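Local coordinates for protein fimbrin (Schizosaccharomyces pombe, PDB 1RT8) that binds actin filaments and crosslinks them through two actin-binding regions, associating with actin structures that maintain cell polarity and taking part in cytokinesis, at residues V70-R75 / I86-V91; P29-R34 / G51-K56. All coordinates share one frame; numbering follows the deposited sequence.

Interaction 1: V70-R75 / I86-V91; sequences VLNKQR and IENNNV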
loop_
_atom_site.group_PDB
_atom_site.type_symbol
_atom_site.label_atom_id
_atom_site.label_comp_id
_atom_site.label_asym_id
_atom_site.label_seq_id
_atom_site.Cartn_x
_atom_site.Cartn_y
_atom_site.Cartn_z
ATOM N N VAL A 70 -15.441 6.923 11.400
ATOM C CA VAL A 70 -14.670 6.571 12.605
ATOM C C VAL A 70 -13.804 7.751 13.050
ATOM O O VAL A 70 -13.291 7.775 14.170
ATOM C CB VAL A 70 -13.705 5.356 12.384
ATOM C CG1 VAL A 70 -14.465 4.149 11.861
ATOM C CG2 VAL A 70 -12.573 5.746 11.440
ATOM N N LEU A 71 -13.648 8.734 12.170
ATOM C CA LEU A 71 -12.825 9.896 12.470
ATOM C C LEU A 71 -13.538 10.953 13.293
ATOM O O LEU A 71 -14.730 11.197 13.105
ATOM C CB LEU A 71 -12.343 10.543 11.169
ATOM C CG LEU A 71 -11.525 9.676 10.213
ATOM C CD1 LEU A 71 -11.395 10.371 8.873
ATOM C CD2 LEU A 71 -10.159 9.399 10.828
ATOM N N ASN A 72 -12.800 11.576 14.206
ATOM C CA ASN A 72 -13.342 12.658 15.021
ATOM C C ASN A 72 -13.327 13.831 14.056
ATOM O O ASN A 72 -12.278 14.142 13.483
ATOM C CB ASN A 72 -12.427 12.934 16.206
ATOM C CG ASN A 72 -12.310 11.742 17.126
ATOM O OD1 ASN A 72 -13.314 11.182 17.545
ATOM N ND2 ASN A 72 -11.083 11.348 17.446
ATOM N N LYS A 73 -14.469 14.489 13.879
ATOM C CA LYS A 73 -14.549 15.569 12.902
ATOM C C LYS A 73 -14.752 17.013 13.346
ATOM O O LYS A 73 -15.607 17.707 12.798
ATOM C CB LYS A 73 -15.622 15.217 11.868
ATOM C CG LYS A 73 -15.343 13.921 11.130
ATOM C CD LYS A 73 -16.489 13.527 10.225
ATOM C CE LYS A 73 -16.193 12.218 9.516
ATOM N NZ LYS A 73 -17.328 11.773 8.651
ATOM N N GLN A 74 -13.964 17.485 14.304
ATOM C CA GLN A 74 -14.095 18.873 14.742
ATOM C C GLN A 74 -12.812 19.656 14.447
ATOM O O GLN A 74 -11.733 19.291 14.916
ATOM C CB GLN A 74 -14.408 18.934 16.239
ATOM C CG GLN A 74 -14.948 20.281 16.705
ATOM C CD GLN A 74 -16.157 20.724 15.901
ATOM O OE1 GLN A 74 -16.809 19.909 15.244
ATOM N NE2 GLN A 74 -16.471 22.019 15.958
ATOM N N ARG A 75 -12.928 20.727 13.668
ATOM C CA ARG A 75 -11.766 21.538 13.316
ATOM C C ARG A 75 -11.641 22.768 14.212
ATOM O O ARG A 75 -11.892 22.705 15.419
ATOM C CB ARG A 75 -11.852 21.960 11.854
ATOM N N ILE A 86 -4.878 11.798 18.077
ATOM C CA ILE A 86 -4.144 10.539 18.105
ATOM C C ILE A 86 -4.987 9.401 17.529
ATOM O O ILE A 86 -4.485 8.599 16.735
ATOM C CB ILE A 86 -3.707 10.161 19.536
ATOM C CG1 ILE A 86 -2.622 11.122 20.027
ATOM C CG2 ILE A 86 -3.197 8.725 19.558
ATOM C CD1 ILE A 86 -1.346 11.103 19.190
ATOM N N GLU A 87 -6.259 9.333 17.929
ATOM C CA GLU A 87 -7.172 8.309 17.426
ATOM C C GLU A 87 -7.227 8.417 15.907
ATOM O O GLU A 87 -7.071 7.429 15.198
ATOM C CB GLU A 87 -8.587 8.493 18.003
ATOM C CG GLU A 87 -8.680 8.340 19.525
ATOM C CD GLU A 87 -10.090 8.554 20.052
ATOM O OE1 GLU A 87 -10.735 9.549 19.664
ATOM O OE2 GLU A 87 -10.558 7.730 20.855
ATOM N N ASN A 88 -7.458 9.627 15.408
ATOM C CA ASN A 88 -7.512 9.849 13.970
ATOM C C ASN A 88 -6.177 9.467 13.320
ATOM O O ASN A 88 -6.142 8.846 12.258
ATOM C CB ASN A 88 -7.813 11.323 13.666
ATOM C CG ASN A 88 -9.279 11.681 13.867
ATOM O OD1 ASN A 88 -10.083 10.848 14.268
ATOM N ND2 ASN A 88 -9.629 12.935 13.579
ATOM N N ASN A 89 -5.075 9.853 13.949
ATOM C CA ASN A 89 -3.770 9.541 13.380
ATOM C C ASN A 89 -3.466 8.054 13.372
ATOM O O ASN A 89 -2.719 7.577 12.520
ATOM C CB ASN A 89 -2.676 10.347 14.084
ATOM C CG ASN A 89 -2.745 11.827 13.727
ATOM O OD1 ASN A 89 -3.273 12.189 12.674
ATOM N ND2 ASN A 89 -2.208 12.678 14.586
ATOM N N ASN A 90 -4.057 7.312 14.302
ATOM C CA ASN A 90 -3.866 5.862 14.322
ATOM C C ASN A 90 -4.498 5.290 13.051
ATOM O O ASN A 90 -3.949 4.379 12.418
ATOM C CB ASN A 90 -4.544 5.236 15.546
ATOM C CG ASN A 90 -3.737 5.412 16.812
ATOM O OD1 ASN A 90 -2.567 5.773 16.765
ATOM N ND2 ASN A 90 -4.357 5.142 17.952
ATOM N N VAL A 91 -5.669 5.822 12.696
ATOM C CA VAL A 91 -6.385 5.385 11.493
ATOM C C VAL A 91 -5.550 5.687 10.242
ATOM O O VAL A 91 -5.454 4.862 9.335
ATOM C CB VAL A 91 -7.746 6.100 11.361
ATOM C CG1 VAL A 91 -8.383 5.753 10.026
ATOM C CG2 VAL A 91 -8.667 5.688 12.501
#

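Interaction 2: P29-R34 / G51-K56; sequences PDVGSR and GLILSK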
loop_
_atom_site.group_PDB
_atom_site.type_symbol
_atom_site.label_atom_id
_atom_site.label_comp_id
_atom_site.label_asym_id
_atom_site.label_seq_id
_atom_site.Cartn_x
_atom_site.Cartn_y
_atom_site.Cartn_z
ATOM N N PRO A 29 -16.845 18.455 2.376
ATOM C CA PRO A 29 -17.708 18.839 3.498
ATOM C C PRO A 29 -17.031 18.937 4.863
ATOM O O PRO A 29 -17.368 19.800 5.671
ATOM C CB PRO A 29 -18.793 17.763 3.478
ATOM C CG PRO A 29 -18.896 17.423 2.022
ATOM C CD PRO A 29 -17.444 17.341 1.618
ATOM N N ASP A 30 -16.073 18.056 5.117
ATOM C CA ASP A 30 -15.385 18.031 6.399
ATOM C C ASP A 30 -14.174 18.950 6.513
ATOM O O ASP A 30 -13.966 19.575 7.550
ATOM C CB ASP A 30 -14.973 16.594 6.717
ATOM C CG ASP A 30 -16.163 15.655 6.791
ATOM O OD1 ASP A 30 -16.959 15.783 7.744
ATOM O OD2 ASP A 30 -16.305 14.798 5.893
ATOM N N VAL A 31 -13.373 19.034 5.457
ATOM C CA VAL A 31 -12.180 19.876 5.493
ATOM C C VAL A 31 -12.294 21.072 4.547
ATOM O O VAL A 31 -11.313 21.774 4.285
ATOM C CB VAL A 31 -10.916 19.048 5.139
ATOM C CG1 VAL A 31 -9.661 19.866 5.370
ATOM C CG2 VAL A 31 -10.873 17.793 5.988
ATOM N N GLY A 32 -13.503 21.308 4.048
ATOM C CA GLY A 32 -13.727 22.422 3.145
ATOM C C GLY A 32 -13.365 23.762 3.759
ATOM O O GLY A 32 -12.868 24.657 3.077
ATOM N N SER A 33 -13.609 23.892 5.059
ATOM C CA SER A 33 -13.328 25.127 5.783
ATOM C C SER A 33 -11.856 25.532 5.806
ATOM O O SER A 33 -11.498 26.517 6.451
ATOM C CB SER A 33 -13.833 25.006 7.222
ATOM O OG SER A 33 -13.195 23.931 7.895
ATOM N N ARG A 34 -11.004 24.783 5.113
ATOM C CA ARG A 34 -9.579 25.099 5.099
ATOM C C ARG A 34 -8.867 24.672 3.823
ATOM O O ARG A 34 -7.659 24.869 3.691
ATOM C CB ARG A 34 -8.884 24.458 6.308
ATOM C CG ARG A 34 -9.369 23.046 6.649
ATOM C CD ARG A 34 -8.550 22.419 7.780
ATOM N NE ARG A 34 -9.289 21.389 8.510
ATOM C CZ ARG A 34 -8.760 20.588 9.432
ATOM N NH1 ARG A 34 -7.474 20.680 9.749
ATOM N NH2 ARG A 34 -9.523 19.701 10.051
ATOM N N GLY A 51 -5.120 14.586 11.582
ATOM C CA GLY A 51 -5.348 13.447 10.710
ATOM C C GLY A 51 -6.457 13.465 9.665
ATOM O O GLY A 51 -6.538 12.544 8.850
ATOM N N LEU A 52 -7.310 14.483 9.662
ATOM C CA LEU A 52 -8.406 14.534 8.687
ATOM C C LEU A 52 -7.943 14.676 7.234
ATOM O O LEU A 52 -8.375 13.919 6.361
ATOM C CB LEU A 52 -9.384 15.665 9.049
ATOM C CG LEU A 52 -10.171 15.390 10.337
ATOM C CD1 LEU A 52 -11.011 16.603 10.714
ATOM C CD2 LEU A 52 -11.049 14.174 10.145
ATOM N N ILE A 53 -7.073 15.645 6.978
ATOM C CA ILE A 53 -6.551 15.870 5.635
ATOM C C ILE A 53 -5.872 14.619 5.101
ATOM O O ILE A 53 -6.111 14.217 3.956
ATOM C CB ILE A 53 -5.536 17.021 5.624
ATOM C CG1 ILE A 53 -6.266 18.345 5.875
ATOM C CG2 ILE A 53 -4.786 17.049 4.308
ATOM C CD1 ILE A 53 -5.357 19.549 5.897
ATOM N N LEU A 54 -5.027 14.001 5.924
ATOM C CA LEU A 54 -4.331 12.787 5.498
ATOM C C LEU A 54 -5.293 11.641 5.224
ATOM O O LEU A 54 -5.123 10.907 4.253
ATOM C CB LEU A 54 -3.297 12.372 6.549
ATOM C CG LEU A 54 -2.113 13.337 6.612
ATOM C CD1 LEU A 54 -1.194 12.977 7.779
ATOM C CD2 LEU A 54 -1.368 13.289 5.288
ATOM N N SER A 55 -6.305 11.484 6.079
ATOM C CA SER A 55 -7.297 10.425 5.899
ATOM C C SER A 55 -8.016 10.633 4.572
ATOM O O SER A 55 -8.307 9.670 3.855
ATOM C CB SER A 55 -8.324 10.431 7.045
ATOM O OG SER A 55 -7.751 9.977 8.259
ATOM N N LYS A 56 -8.309 11.894 4.259
ATOM C CA LYS A 56 -8.975 12.238 3.005
ATOM C C LYS A 56 -8.056 11.917 1.818
ATOM O O LYS A 56 -8.496 11.366 0.807
ATOM C CB LYS A 56 -9.338 13.730 2.987
ATOM C CG LYS A 56 -10.422 14.142 3.978
ATOM C CD LYS A 56 -11.787 13.650 3.539
ATOM C CE LYS A 56 -12.901 14.218 4.437
ATOM N NZ LYS A 56 -14.245 13.874 3.885
#

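Interaction 1: V70-R75 / I86-V91
Asn88, on helix 82-99 of the first calponin-homology domain, reads the backbone of Asn72 in the preceding loop with both ends of its carboxamide. Asn72 N gives its hydrogen to Asn88 OD1 at 2.8 Å, nearly straight at 170° and on a lone pair in the carbonyl plane. In return Asn88 ND2 donates to Asn72 O at 2.9 Å, with that oxygen only 5° out of the amide plane. Two bonds to the N and O of one residue fix the rotation of the Asn88 amide, whose CG stands anti to the carbonyl carbon, beside the backbone N (chi1 -77°). Asn88 ND2 also donates to Asp50 O, tying in the turn before helix 52-61.

Glu87, the residue before Asn88, is met by the Asn72 side chain at about a right angle. Asn72 ND2 reaches Glu87 OE1 at 2.9 Å on the anti side, somewhat out of the carboxylate plane, and it donates to Lys84 O as well. Glu87 OE2 bonds Tyr455 OH, so this carboxylate joins the loop to the last calponin-homology domain.

Apolar packing flanks the amides: Leu71 CD2 lies 4.1 Å from Val91 CB. Val70, which also touches helix 467-483, brings its CG2 to 4.0 Å from Val91 CG2.

Interaction 2: P29-R34 / G51-K56
Lys56 and Asp30 form the salt bridge across this contact, which joins the loop after helix 11-25 to the start of helix 52-61 in the first calponin-homology domain. Lys56 NZ donates to Asp30 OD2 at 3.0 Å, on the anti lone pair of that oxygen, turned away from OD1. The two side chains cross at about a right angle. The lysine chain bends at its second torsion (chi2 -73°), which turns CD out of an extended course; beyond it the chain runs straight to NZ. Asp30 shares the ammonium with Glu68, its strongest partner, and with Asp28, so three carboxylates contact one buried lysine, a setting that would be expected to favour its charged form.

Arg34 brings a second positive group to the other end of the contact. Its NH2 makes a salt bridge to Asp50 OD2 and its NH1 bonds Gln47, while Leu52 CD1 sits at the edge of the guanidinium, near its plane, 3.5 Å from NH2. The other oxygen of Asp50, OD1, accepts from Leu52 N, so one carboxylate links the arginine to the first turn of the helix.

Between these charged groups lies Val31, whose two methyls divide the work. CG1, anti to the backbone N (chi1 -172°), meets Ile53 CG1 at 3.8 Å, the side chains crossing at about a right angle. CG2 lies 4.0 Å from Leu52 CB and 4.2 Å from Lys56 CG, so the aliphatic part of the lysine lines the apolar patch before its end enters the acidic cluster. Ile53 carries the packing onward to Ile21 and Leu25 of helix 11-25.

Gly51 is the N-cap residue. Its O accepts from Ser55 N at 3.0 Å and, from the opposite face of its plane, from Ser55 OG at 2.9 Å.

In the fold
Both contacts are largely buried, lie within the first calponin-homology domain and have centres about 10 Å apart, yet they hold different loops to successive helices. Interaction 1 relies on uncharged amides recognising backbone, with a glutamate at its border; interaction 2 relies on paired charges at its two ends with aliphatic packing between. Helix 52-61, a partner in interaction 2, also packs against interaction 1: Leu52 CD2 lies 3.6 Å from Asn72 O, and Ser55 OG lies 3.6 Å from Leu71 CD2. Asp50 serves both, through its backbone O in one and its carboxylate in the other. Interaction 1 also faces helix 467-483, whereas interaction 2 backs onto helix 11-25 of its own domain.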